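Local coordinates for protein cytosol aminopeptidase (PDB 3IJ3) that probably removes amino-terminal residues from peptides as a manganese-dependent leucyl aminopeptidase of the M17 family, at residues 318-323 with 436-441; 341-346 with 352-357; 218-223 with 228-233; 404-409 with 424-429; 324-329 with 335-340. All coordinates share one frame; numbering follows the deposited sequence.

Contact 1: residues 318-323 with 436-441; sequences VQTRAR and QHFVSD. With EDO (1,2-ethanediol), chain I.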
# COMPACT_ATOMS: atom_id res chain seq x y z
N VAL A 318 -23.78 15.35 11.37
CA VAL A 318 -24.74 14.58 12.12
C VAL A 318 -25.19 15.40 13.31
O VAL A 318 -24.36 15.99 14.00
CB VAL A 318 -24.08 13.28 12.60
CG1 VAL A 318 -24.97 12.51 13.55
CG2 VAL A 318 -23.64 12.42 11.36
N GLN A 319 -26.51 15.48 13.50
CA GLN A 319 -27.09 16.17 14.63
C GLN A 319 -26.98 15.24 15.83
O GLN A 319 -26.84 14.03 15.66
CB GLN A 319 -28.56 16.50 14.37
CG GLN A 319 -28.81 17.38 13.12
CD GLN A 319 -28.33 18.82 13.28
OE1 GLN A 319 -28.42 19.38 14.36
NE2 GLN A 319 -27.83 19.42 12.19
N THR A 320 -27.02 15.79 17.03
CA THR A 320 -26.93 14.97 18.25
C THR A 320 -28.03 15.32 19.25
O THR A 320 -28.63 16.38 19.19
CB THR A 320 -25.57 15.17 18.99
OG1 THR A 320 -25.45 16.54 19.39
CG2 THR A 320 -24.36 14.78 18.12
N ARG A 321 -28.28 14.41 20.17
CA ARG A 321 -29.25 14.63 21.21
C ARG A 321 -28.86 15.84 22.08
O ARG A 321 -29.72 16.53 22.60
CB ARG A 321 -29.40 13.38 22.06
CG ARG A 321 -30.45 13.50 23.17
CD ARG A 321 -30.83 12.16 23.67
NE ARG A 321 -31.89 12.19 24.68
CZ ARG A 321 -33.18 12.36 24.41
NH1 ARG A 321 -33.59 12.61 23.19
NH2 ARG A 321 -34.08 12.33 25.40
N ALA A 322 -27.55 16.10 22.21
CA ALA A 322 -27.04 17.24 22.96
C ALA A 322 -27.17 18.58 22.21
O ALA A 322 -26.84 19.63 22.76
CB ALA A 322 -25.58 17.00 23.30
N ARG A 323 -27.62 18.49 20.96
CA ARG A 323 -27.79 19.64 20.07
C ARG A 323 -26.44 20.25 19.61
O ARG A 323 -26.36 21.46 19.35
CB ARG A 323 -28.73 20.70 20.66
CG ARG A 323 -30.16 20.22 20.96
CD ARG A 323 -30.90 21.26 21.83
NE ARG A 323 -32.26 20.89 22.23
CZ ARG A 323 -33.37 21.42 21.72
NH1 ARG A 323 -34.56 21.02 22.16
NH2 ARG A 323 -33.30 22.36 20.79
N GLN A 436 -15.89 13.56 25.99
CA GLN A 436 -15.92 14.52 27.06
C GLN A 436 -16.75 15.75 26.70
O GLN A 436 -17.26 16.41 27.59
CB GLN A 436 -14.50 14.95 27.46
CG GLN A 436 -14.46 15.84 28.67
CD GLN A 436 -13.05 16.15 29.12
OE1 GLN A 436 -12.12 16.22 28.30
NE2 GLN A 436 -12.89 16.37 30.41
N HIS A 437 -16.88 16.06 25.42
CA HIS A 437 -17.72 17.21 25.01
C HIS A 437 -19.18 17.01 25.40
O HIS A 437 -19.93 18.00 25.47
CB HIS A 437 -17.66 17.44 23.50
CG HIS A 437 -16.39 18.07 23.04
ND1 HIS A 437 -15.21 17.38 22.94
CD2 HIS A 437 -16.11 19.34 22.65
CE1 HIS A 437 -14.26 18.19 22.50
NE2 HIS A 437 -14.78 19.38 22.31
N PHE A 438 -19.56 15.76 25.68
CA PHE A 438 -20.97 15.41 26.01
C PHE A 438 -21.23 15.16 27.48
O PHE A 438 -22.38 14.90 27.90
CB PHE A 438 -21.39 14.22 25.15
CG PHE A 438 -21.30 14.52 23.67
CD1 PHE A 438 -22.39 15.06 23.01
CD2 PHE A 438 -20.10 14.36 22.97
CE1 PHE A 438 -22.32 15.41 21.66
CE2 PHE A 438 -20.02 14.71 21.61
CZ PHE A 438 -21.14 15.26 20.96
N VAL A 439 -20.18 15.29 28.29
CA VAL A 439 -20.30 15.06 29.73
C VAL A 439 -19.70 16.17 30.59
O VAL A 439 -18.50 16.44 30.52
CB VAL A 439 -19.56 13.75 30.13
CG1 VAL A 439 -19.78 13.46 31.63
CG2 VAL A 439 -20.04 12.57 29.30
N SER A 440 -20.54 16.81 31.40
CA SER A 440 -20.10 17.85 32.31
C SER A 440 -18.97 17.38 33.24
O SER A 440 -19.00 16.25 33.73
CB SER A 440 -21.27 18.28 33.21
OG SER A 440 -20.83 19.24 34.15
N ASP A 441 -18.00 18.26 33.50
CA ASP A 441 -16.94 17.96 34.47
C ASP A 441 -17.52 17.75 35.87
O ASP A 441 -16.85 17.19 36.74
CB ASP A 441 -15.90 19.09 34.55
CG ASP A 441 -14.96 19.12 33.35
OD1 ASP A 441 -14.86 18.12 32.60
OD2 ASP A 441 -14.30 20.16 33.19
C1 EDO I . -12.73 21.91 18.88
O1 EDO I . -12.37 23.09 19.61
C2 EDO I . -13.30 20.86 19.82
O2 EDO I . -13.65 21.42 21.09
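A single phenyl ring carries this whole contact: F438, from the loop that follows helix 427-436, presents its rim rather than a face to the turn formed by residues 320-323. A322 meets the ring near its plane, its CB lying 3.7 Å from F438 CD1. Next to it T320 also comes to the rim, with OG1 4.0 Å and CG2 4.1 Å from F438 CE1, and the two side chains cross at about a right angle. With CG beside the backbone N (chi1 -60°), the F438 ring is thrown forward from its loop to reach the turn. Both partners sit in or next to tight turns. The type I turn from T320 to R323 is closed by R323 N to T320 O (2.9 Å), and another, from Q436 to V439, has V439 N bonded to Q436 O (3.2 Å). On the side of helix 335-347, F438 packs on A340 and A322 on A344, so that loop and turn close over that helix within the catalytic domain. H437 points elsewhere; its NE2 shares a hydrogen bond with O2 of an ethanediol (2.6 Å), probably from the crystallisation liquor, that oxygen lying in the imidazole plane. T320 OG1 is hydrogen-bonded to K324 O, which leaves its approach to the ring as probable packing; across the two segments the contact is van der Waals packing of A322 and T320 on the F438 rim.

Contact 2: residues 341-346 with 352-357; sequences DALAEA and DLIIDF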
# COMPACT_ATOMS: atom_id res chain seq x y z
N ASP A 341 -24.69 10.24 21.96
CA ASP A 341 -26.12 10.32 22.23
C ASP A 341 -26.51 9.61 23.52
O ASP A 341 -27.36 10.10 24.27
CB ASP A 341 -26.94 9.77 21.08
CG ASP A 341 -27.25 10.82 20.02
OD1 ASP A 341 -26.84 11.99 20.17
OD2 ASP A 341 -27.97 10.46 19.06
N ALA A 342 -25.91 8.45 23.79
CA ALA A 342 -26.23 7.71 25.01
C ALA A 342 -25.75 8.53 26.20
O ALA A 342 -26.43 8.61 27.22
CB ALA A 342 -25.57 6.30 25.00
N LEU A 343 -24.56 9.11 26.09
CA LEU A 343 -24.02 9.95 27.18
C LEU A 343 -24.86 11.21 27.43
O LEU A 343 -25.09 11.58 28.60
CB LEU A 343 -22.54 10.32 26.94
CG LEU A 343 -21.51 9.21 27.05
CD1 LEU A 343 -20.16 9.70 26.50
CD2 LEU A 343 -21.37 8.66 28.48
N ALA A 344 -25.32 11.86 26.36
CA ALA A 344 -26.17 13.05 26.46
C ALA A 344 -27.44 12.69 27.23
O ALA A 344 -27.96 13.49 28.03
CB ALA A 344 -26.50 13.60 25.05
N GLU A 345 -27.95 11.49 26.99
CA GLU A 345 -29.13 11.01 27.71
C GLU A 345 -28.81 10.73 29.19
O GLU A 345 -29.57 11.13 30.08
CB GLU A 345 -29.68 9.76 27.05
CG GLU A 345 -30.87 9.12 27.77
CD GLU A 345 -32.14 9.96 27.78
OE1 GLU A 345 -32.18 11.08 27.22
OE2 GLU A 345 -33.14 9.48 28.37
N ALA A 346 -27.70 10.05 29.44
CA ALA A 346 -27.29 9.72 30.80
C ALA A 346 -27.12 10.96 31.68
O ALA A 346 -27.53 10.96 32.84
CB ALA A 346 -25.95 8.93 30.77
N ASP A 352 -24.90 10.02 39.92
CA ASP A 352 -23.74 10.05 40.81
C ASP A 352 -22.47 9.59 40.09
O ASP A 352 -21.36 10.02 40.45
CB ASP A 352 -23.98 9.14 42.02
CG ASP A 352 -23.02 9.41 43.16
OD1 ASP A 352 -22.93 10.57 43.60
OD2 ASP A 352 -22.41 8.45 43.69
N LEU A 353 -22.64 8.73 39.08
CA LEU A 353 -21.52 8.17 38.32
C LEU A 353 -21.98 7.64 36.97
O LEU A 353 -23.08 7.09 36.86
CB LEU A 353 -20.94 6.95 39.10
CG LEU A 353 -19.84 6.14 38.41
CD1 LEU A 353 -18.57 6.98 38.28
CD2 LEU A 353 -19.60 4.87 39.25
N ILE A 354 -21.15 7.86 35.96
CA ILE A 354 -21.36 7.30 34.63
C ILE A 354 -20.10 6.50 34.28
O ILE A 354 -18.99 7.02 34.45
CB ILE A 354 -21.57 8.35 33.52
CG1 ILE A 354 -22.76 9.25 33.84
CG2 ILE A 354 -21.73 7.63 32.12
CD1 ILE A 354 -22.94 10.45 32.86
N ILE A 355 -20.26 5.27 33.81
CA ILE A 355 -19.11 4.48 33.36
C ILE A 355 -19.45 3.96 31.98
O ILE A 355 -20.53 3.36 31.77
CB ILE A 355 -18.79 3.27 34.24
CG1 ILE A 355 -18.45 3.71 35.67
CG2 ILE A 355 -17.60 2.47 33.63
CD1 ILE A 355 -18.21 2.56 36.59
N ASP A 356 -18.58 4.23 31.01
CA ASP A 356 -18.77 3.69 29.66
C ASP A 356 -17.66 2.70 29.29
O ASP A 356 -16.53 2.78 29.79
CB ASP A 356 -19.00 4.75 28.59
CG ASP A 356 -17.76 5.43 28.11
OD1 ASP A 356 -16.95 4.76 27.41
OD2 ASP A 356 -17.65 6.67 28.33
N PHE A 357 -18.04 1.74 28.45
CA PHE A 357 -17.13 0.70 27.96
C PHE A 357 -17.22 0.74 26.45
O PHE A 357 -18.32 0.70 25.88
CB PHE A 357 -17.55 -0.68 28.43
CG PHE A 357 -17.42 -0.88 29.91
CD1 PHE A 357 -16.23 -1.32 30.46
CD2 PHE A 357 -18.49 -0.65 30.74
CE1 PHE A 357 -16.11 -1.54 31.82
CE2 PHE A 357 -18.37 -0.83 32.13
CZ PHE A 357 -17.19 -1.28 32.66
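With CG1 beside the backbone N (chi1 -58°) and chi2 extended at 173°, I354 sends CD1 out to the helix while CG2 branches off separately, so one side chain of strand 353-357 serves two helix residues. L343 is turned with CG on the backbone N side as well (chi1 -69°), and this together with an extended chi2 brings CD2 over to the strand. The branches meet as methyl against methyl: L343 CD2 lies 3.8 Å from I354 CG2, the two side chains inclined to each other, and A346 CB lies 4.0 Å from I354 CD1. L343 CD2 also comes within 4.2 Å of D356 OD2, an apolar approach to a buried carboxylate. The axes of 341-346 and 353-357 run nearly antiparallel, 10.3 Å apart at closest approach. Helix 335-347 turns back through a short connection into strand 353-359, which lies parallel to strand 244-252 and to strand 445-454 in the central mixed sheet, and the helix thus packs on that sheet as the alpha layer of an alpha/beta fold. I355 points away from the helix and meets helix 470-481 on the other face. With every touching residue buried, the contact is a hydrophobic seam; both oxygens of D356 are hydrogen-bonded to strand 445-454, OD1 to H447 and OD2 to W445, which would offset the cost of burying the carboxylate beside a methyl.

Contact 3: residues 218-223 with 228-233; sequences AIYAVG and RPPLLI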
# COMPACT_ATOMS: atom_id res chain seq x y z
N ALA A 218 -27.78 10.72 16.21
CA ALA A 218 -26.42 10.26 15.95
C ALA A 218 -26.37 8.74 15.92
O ALA A 218 -25.63 8.15 15.12
CB ALA A 218 -25.43 10.88 16.99
N ILE A 219 -27.16 8.09 16.78
CA ILE A 219 -27.24 6.61 16.75
C ILE A 219 -27.85 6.19 15.41
O ILE A 219 -27.36 5.29 14.71
CB ILE A 219 -28.09 6.06 17.91
CG1 ILE A 219 -27.53 6.52 19.26
CG2 ILE A 219 -28.15 4.51 17.86
CD1 ILE A 219 -28.37 6.04 20.49
N TYR A 220 -28.91 6.90 15.00
CA TYR A 220 -29.57 6.60 13.76
C TYR A 220 -28.65 6.79 12.54
O TYR A 220 -28.61 5.93 11.66
CB TYR A 220 -30.83 7.43 13.59
CG TYR A 220 -31.49 7.20 12.27
CD1 TYR A 220 -32.22 6.05 12.05
CD2 TYR A 220 -31.35 8.11 11.22
CE1 TYR A 220 -32.82 5.80 10.79
CE2 TYR A 220 -31.93 7.87 9.98
CZ TYR A 220 -32.67 6.72 9.79
OH TYR A 220 -33.23 6.47 8.56
N ALA A 221 -27.93 7.89 12.48
CA ALA A 221 -27.06 8.18 11.31
C ALA A 221 -26.03 7.07 11.09
O ALA A 221 -25.84 6.60 9.96
CB ALA A 221 -26.37 9.56 11.47
N VAL A 222 -25.41 6.61 12.16
CA VAL A 222 -24.40 5.56 12.06
C VAL A 222 -24.99 4.24 11.60
O VAL A 222 -24.46 3.61 10.71
CB VAL A 222 -23.62 5.37 13.38
CG1 VAL A 222 -22.75 4.13 13.38
CG2 VAL A 222 -22.77 6.60 13.67
N GLY A 223 -26.12 3.85 12.18
CA GLY A 223 -26.70 2.57 11.86
C GLY A 223 -27.69 2.46 10.74
O GLY A 223 -28.10 1.35 10.41
N ARG A 228 -30.21 -4.45 9.34
CA ARG A 228 -30.82 -4.62 10.66
C ARG A 228 -30.80 -3.24 11.31
O ARG A 228 -29.72 -2.72 11.61
CB ARG A 228 -30.06 -5.66 11.45
CG ARG A 228 -30.12 -6.98 10.70
CD ARG A 228 -29.34 -8.02 11.35
NE ARG A 228 -27.94 -7.63 11.52
CZ ARG A 228 -27.05 -8.40 12.12
NH1 ARG A 228 -27.42 -9.57 12.57
NH2 ARG A 228 -25.79 -7.99 12.28
N PRO A 229 -31.98 -2.67 11.53
CA PRO A 229 -32.03 -1.28 11.98
C PRO A 229 -31.47 -1.00 13.36
O PRO A 229 -31.46 -1.89 14.22
CB PRO A 229 -33.52 -0.92 11.90
CG PRO A 229 -34.25 -2.14 11.64
CD PRO A 229 -33.31 -3.23 11.24
N PRO A 230 -31.03 0.25 13.57
CA PRO A 230 -30.44 0.65 14.84
C PRO A 230 -31.46 0.85 15.94
O PRO A 230 -32.64 1.12 15.67
CB PRO A 230 -29.76 1.97 14.49
CG PRO A 230 -30.64 2.57 13.46
CD PRO A 230 -31.06 1.38 12.62
N LEU A 231 -30.99 0.76 17.18
CA LEU A 231 -31.85 0.98 18.34
C LEU A 231 -31.04 1.38 19.56
O LEU A 231 -29.81 1.32 19.53
CB LEU A 231 -32.69 -0.26 18.59
CG LEU A 231 -31.98 -1.59 18.79
CD1 LEU A 231 -31.60 -1.68 20.26
CD2 LEU A 231 -32.80 -2.81 18.44
N LEU A 232 -31.74 1.84 20.58
CA LEU A 232 -31.13 2.17 21.86
C LEU A 232 -31.84 1.34 22.91
O LEU A 232 -33.07 1.32 22.99
CB LEU A 232 -31.26 3.66 22.19
CG LEU A 232 -30.78 4.09 23.57
CD1 LEU A 232 -29.26 3.90 23.74
CD2 LEU A 232 -31.17 5.53 23.81
N ILE A 233 -31.05 0.60 23.67
CA ILE A 233 -31.55 -0.22 24.79
C ILE A 233 -31.35 0.60 26.08
O ILE A 233 -30.24 1.05 26.34
CB ILE A 233 -30.73 -1.52 24.90
CG1 ILE A 233 -30.82 -2.30 23.59
CG2 ILE A 233 -31.22 -2.40 26.09
CD1 ILE A 233 -29.65 -3.28 23.40
O HOH W 1 -27.99 -0.65 12.41
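R228, the first residue of 228-233, faces away from the helix, yet its backbone is tied to it by a water that donates to R228 O (2.8 Å) and to G223 O (2.8 Å). P230 then does most of the packing. Its CD lies 3.7 Å from G223 O and its CB 4.1 Å from I219 O, so the pyrrolidine ring is laid against the carbonyl end of the last turn of helix 217-223. The ring's CG also comes within 4.1 Å of Y220 CD1, approaching the phenol obliquely. Y220 is carried there by its first torsion, which sets CG opposite the backbone N (chi1 176°). G223 has no side chain at the point nearest P230, where the two CA atoms are 5.2 Å apart, and the close fit of proline on helix end depends on that. This is a helix-to-strand connection in which helix 217-223 passes into strand 231-237, an inner strand of the mixed sheet between strands 203-208 and 295-305. Further along, L231 points away from the helix and packs on I206 and E208 of strand 203-208 and P186 of helix 186-200, but its carbonyl oxygen is 4.0 Å from I219 CG2. L232 comes next, its side chain crossing that of I219 at about a right angle: the two CD1 methyls are 4.0 Å apart. I219 also packs on P301 and V303 of the adjoining strand 295-305.

Contact 4: residues 404-409 with 424-429; sequences QPYRNY and RMAGAI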
# COMPACT_ATOMS: atom_id res chain seq x y z
N GLN A 404 -6.19 18.26 27.39
CA GLN A 404 -7.02 19.33 26.82
C GLN A 404 -6.49 20.02 25.56
O GLN A 404 -7.30 20.36 24.71
CB GLN A 404 -7.44 20.33 27.90
CG GLN A 404 -8.23 19.66 29.06
CD GLN A 404 -9.57 19.12 28.60
OE1 GLN A 404 -10.42 19.87 28.12
NE2 GLN A 404 -9.78 17.82 28.77
N PRO A 405 -5.15 20.22 25.43
CA PRO A 405 -4.68 20.85 24.19
C PRO A 405 -5.04 20.10 22.92
O PRO A 405 -5.16 20.72 21.84
CB PRO A 405 -3.14 20.92 24.39
CG PRO A 405 -2.99 21.01 25.90
CD PRO A 405 -4.05 20.05 26.40
N TYR A 406 -5.25 18.79 23.02
CA TYR A 406 -5.62 18.02 21.84
C TYR A 406 -7.08 18.21 21.37
O TYR A 406 -7.46 17.68 20.33
CB TYR A 406 -5.31 16.55 22.00
CG TYR A 406 -3.85 16.22 22.22
CD1 TYR A 406 -2.83 17.08 21.83
CD2 TYR A 406 -3.48 14.93 22.66
CE1 TYR A 406 -1.49 16.73 21.99
CE2 TYR A 406 -2.15 14.57 22.80
CZ TYR A 406 -1.17 15.46 22.47
OH TYR A 406 0.15 15.11 22.61
N ARG A 407 -7.88 18.96 22.12
CA ARG A 407 -9.23 19.28 21.66
C ARG A 407 -9.14 20.00 20.31
O ARG A 407 -10.06 19.90 19.51
CB ARG A 407 -9.98 20.13 22.68
CG ARG A 407 -10.48 19.29 23.86
CD ARG A 407 -11.00 20.17 24.99
NE ARG A 407 -12.13 21.03 24.61
CZ ARG A 407 -13.41 20.86 24.97
NH1 ARG A 407 -13.82 19.83 25.74
NH2 ARG A 407 -14.32 21.75 24.57
N ASN A 408 -8.03 20.71 20.08
CA ASN A 408 -7.80 21.41 18.81
C ASN A 408 -7.80 20.47 17.61
O ASN A 408 -8.11 20.89 16.50
CB ASN A 408 -6.49 22.24 18.85
CG ASN A 408 -6.60 23.51 19.69
OD1 ASN A 408 -7.70 24.01 19.96
ND2 ASN A 408 -5.45 24.06 20.08
N TYR A 409 -7.45 19.19 17.82
CA TYR A 409 -7.45 18.19 16.74
C TYR A 409 -8.86 17.87 16.24
O TYR A 409 -9.01 17.34 15.12
CB TYR A 409 -6.83 16.83 17.16
CG TYR A 409 -5.33 16.82 17.41
CD1 TYR A 409 -4.46 17.56 16.61
CD2 TYR A 409 -4.77 15.95 18.35
CE1 TYR A 409 -3.07 17.52 16.83
CE2 TYR A 409 -3.40 15.91 18.57
CZ TYR A 409 -2.56 16.69 17.81
OH TYR A 409 -1.20 16.64 18.01
N ARG A 424 -2.54 10.65 12.72
CA ARG A 424 -2.64 9.25 13.14
C ARG A 424 -2.02 9.02 14.54
O ARG A 424 -1.69 7.87 14.91
CB ARG A 424 -1.94 8.35 12.11
CG ARG A 424 -2.53 8.39 10.70
CD ARG A 424 -1.74 7.47 9.78
NE ARG A 424 -2.36 7.34 8.46
CZ ARG A 424 -1.91 6.56 7.48
NH1 ARG A 424 -0.81 5.82 7.65
NH2 ARG A 424 -2.55 6.51 6.31
N MET A 425 -1.87 10.10 15.31
CA MET A 425 -1.30 10.03 16.66
C MET A 425 -2.39 10.32 17.68
O MET A 425 -3.37 10.99 17.37
CB MET A 425 -0.23 11.10 16.86
CG MET A 425 0.90 11.08 15.85
SD MET A 425 1.98 12.52 16.09
CE MET A 425 0.96 13.88 15.51
N ALA A 426 -2.19 9.81 18.90
CA ALA A 426 -3.10 10.08 20.01
C ALA A 426 -4.53 9.60 19.78
O ALA A 426 -5.47 10.27 20.21
CB ALA A 426 -3.15 11.57 20.25
N GLY A 427 -4.68 8.47 19.11
CA GLY A 427 -5.99 7.95 18.76
C GLY A 427 -6.97 7.78 19.89
O GLY A 427 -8.11 8.23 19.80
N ALA A 428 -6.48 7.12 20.95
CA ALA A 428 -7.27 6.84 22.17
C ALA A 428 -7.64 8.11 22.88
O ALA A 428 -8.84 8.29 23.26
CB ALA A 428 -6.50 5.95 23.11
N ILE A 429 -6.66 9.03 23.00
CA ILE A 429 -6.96 10.26 23.70
C ILE A 429 -8.02 11.00 22.93
O ILE A 429 -8.96 11.54 23.50
CB ILE A 429 -5.73 11.13 23.88
CG1 ILE A 429 -4.77 10.42 24.83
CG2 ILE A 429 -6.11 12.54 24.43
CD1 ILE A 429 -3.38 11.04 24.87
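Y406 lays one border of its ring against the start of helix 427-436: CD2 lies 4.0 Å from I429 CG2, near the ring plane, and CE2 4.1 Å from A426 CB, which comes in obliquely. The ring is swung toward the helix by a first torsion that leaves CG beside the backbone N (chi1 -62°). In the conformer of Y409 described here, one of two, its CE2 lies 3.5 Å above the plane of the Y406 ring, offset toward the rim; this overlap is therefore less certain. A426 is the N-cap residue of the helix. The phenol hydroxyl of Y406 is bonded to L368 O and N371 N of a neighbouring subunit, where G369 also packs on the ring and P370 on Y409 and M425. Within the hexamer, then, the ring edge of Y406 packs on its own subunit while its hydroxyl bonds to another chain, so one side chain takes part both in the packing within the subunit and in the interface.

Contact 5: residues 324-329 with 335-340; sequences KTIEIT and GRVVLA. With SO4 (sulfate ion), chain D; SO4 (sulfate ion), chain F.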
# COMPACT_ATOMS: atom_id res chain seq x y z
N LYS A 324 -25.40 19.41 19.57
CA LYS A 324 -24.10 19.79 19.03
C LYS A 324 -24.08 19.19 17.63
O LYS A 324 -24.77 18.20 17.37
CB LYS A 324 -22.95 19.26 19.85
CG LYS A 324 -22.89 19.85 21.23
CD LYS A 324 -21.65 19.37 22.01
CE LYS A 324 -21.62 19.99 23.41
NZ LYS A 324 -21.48 21.45 23.37
N THR A 325 -23.32 19.77 16.72
CA THR A 325 -23.21 19.20 15.36
C THR A 325 -21.83 18.53 15.22
O THR A 325 -20.84 19.08 15.68
CB THR A 325 -23.42 20.24 14.26
OG1 THR A 325 -22.59 21.37 14.48
CG2 THR A 325 -24.91 20.66 14.25
N ILE A 326 -21.79 17.35 14.60
CA ILE A 326 -20.55 16.62 14.39
C ILE A 326 -20.28 16.45 12.90
O ILE A 326 -21.13 15.93 12.17
CB ILE A 326 -20.65 15.20 14.94
CG1 ILE A 326 -21.06 15.21 16.41
CG2 ILE A 326 -19.34 14.48 14.77
CD1 ILE A 326 -21.53 13.83 16.82
N GLU A 327 -19.14 16.92 12.45
CA GLU A 327 -18.72 16.72 11.08
C GLU A 327 -18.01 15.38 11.04
O GLU A 327 -17.00 15.17 11.75
CB GLU A 327 -17.80 17.82 10.60
CG GLU A 327 -17.39 17.60 9.11
CD GLU A 327 -16.45 18.64 8.56
OE1 GLU A 327 -15.77 19.34 9.35
OE2 GLU A 327 -16.38 18.76 7.30
N ILE A 328 -18.47 14.48 10.19
CA ILE A 328 -17.86 13.16 10.07
C ILE A 328 -16.63 13.23 9.17
O ILE A 328 -16.72 13.49 7.95
CB ILE A 328 -18.85 12.12 9.50
CG1 ILE A 328 -20.12 12.05 10.36
CG2 ILE A 328 -18.16 10.72 9.36
CD1 ILE A 328 -19.85 11.75 11.87
N THR A 329 -15.48 13.03 9.78
CA THR A 329 -14.20 13.01 9.06
C THR A 329 -13.65 11.59 8.91
O THR A 329 -12.66 11.39 8.24
CB THR A 329 -13.16 13.93 9.72
OG1 THR A 329 -13.06 13.65 11.11
CG2 THR A 329 -13.58 15.40 9.57
N GLY A 335 -18.11 4.63 16.83
CA GLY A 335 -18.45 4.25 18.21
C GLY A 335 -18.66 5.45 19.11
O GLY A 335 -19.62 5.52 19.88
N ARG A 336 -17.76 6.40 19.01
CA ARG A 336 -17.86 7.62 19.83
C ARG A 336 -19.09 8.44 19.45
O ARG A 336 -19.66 9.13 20.29
CB ARG A 336 -16.58 8.43 19.69
CG ARG A 336 -16.38 9.10 18.36
CD ARG A 336 -14.92 9.49 18.07
NE ARG A 336 -14.06 8.33 17.94
CZ ARG A 336 -12.76 8.39 17.60
NH1 ARG A 336 -12.17 9.57 17.37
NH2 ARG A 336 -12.05 7.29 17.53
N VAL A 337 -19.47 8.38 18.16
CA VAL A 337 -20.66 9.12 17.66
C VAL A 337 -21.95 8.56 18.30
O VAL A 337 -22.78 9.33 18.82
CB VAL A 337 -20.73 9.13 16.13
CG1 VAL A 337 -22.03 9.80 15.61
CG2 VAL A 337 -19.48 9.82 15.52
N VAL A 338 -22.09 7.23 18.33
CA VAL A 338 -23.29 6.63 18.92
C VAL A 338 -23.27 6.79 20.44
O VAL A 338 -24.32 7.04 21.05
CB VAL A 338 -23.57 5.18 18.46
CG1 VAL A 338 -23.59 5.15 16.90
CG2 VAL A 338 -22.57 4.16 19.05
N LEU A 339 -22.08 6.68 21.03
CA LEU A 339 -21.94 6.87 22.49
C LEU A 339 -22.31 8.29 22.92
O LEU A 339 -22.84 8.49 24.01
CB LEU A 339 -20.52 6.54 22.96
CG LEU A 339 -20.19 5.06 22.99
CD1 LEU A 339 -18.69 4.86 23.27
CD2 LEU A 339 -21.05 4.32 24.01
N ALA A 340 -22.02 9.28 22.08
CA ALA A 340 -22.34 10.69 22.39
C ALA A 340 -23.81 10.89 22.72
O ALA A 340 -24.15 11.64 23.64
CB ALA A 340 -21.92 11.62 21.22
S SO4 D . -14.70 4.47 17.82
O1 SO4 D . -15.28 3.79 16.67
O2 SO4 D . -15.27 5.82 17.84
O3 SO4 D . -15.03 3.67 18.99
O4 SO4 D . -13.23 4.56 17.68
S SO4 F . -8.78 9.15 16.09
O1 SO4 F . -8.34 8.33 14.96
O2 SO4 F . -9.79 10.12 15.67
O3 SO4 F . -9.29 8.36 17.20
O4 SO4 F . -7.60 9.88 16.58
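V337, on the first turn of helix 335-347 and within the M17 signature (330-337) of the catalytic domain, is the residue that strand 325-327 and its extension close upon. Its two methyls are divided between two isoleucines: CG1 lies 4.2 Å from I326 CD1, and CG2 lies 4.1 Å from I328 CD1, the side chains of I328 and V337 crossing at a slant. In I328, chi1 sets CG1 beside the backbone N and chi2 (-55°) folds CD1 back onto V337. V337 leans also on A218 and V222 of helix 217-223, and I326 on F434 of helix 427-436, so the cluster is wedged between helices. The strand itself is held in a three-stranded sheet, with I326 bonded to V318 on one side and E327 to L417 on the other. Next to this apolar patch two sulfate ions, probably from the crystallisation liquor, lie at the helix start, which directly follows the lithium ligand E334. G335 N and R336 N each donate to one sulfate, the latter to O2 at 2.8 Å, consistent with the helix N-terminus stabilising negative charge. The R336 guanidinium lies with that sulfate and a second one at its edges, near its plane. R336 NE meets O2 of the chain D sulfate at 2.8 Å with an N-H...O angle of 161°, and NH2 reaches O4 of that sulfate at 3.0 Å.

How the contacts relate
Contacts 2 and 5 both use helix 335-347, contact 5 its first turn and contact 2 its later part; contact 1 packs on it through F438 and A322, and is tied to contact 2 by the R321-E345 salt bridge and to contact 5 through the V318-I326 strand pairing. Contact 3 joins the group through D341, which accepts from A218 N. All five are buried, but contact 2 lies nearest the centre of the chain and is almost wholly apolar. Contacts 1 and 4 lie farthest from that centre, linked by Q404 and Q436, and contact 4 has the most residues near another subunit. Polar chemistry appears at the margins: water in contact 3, sulfates in contact 5.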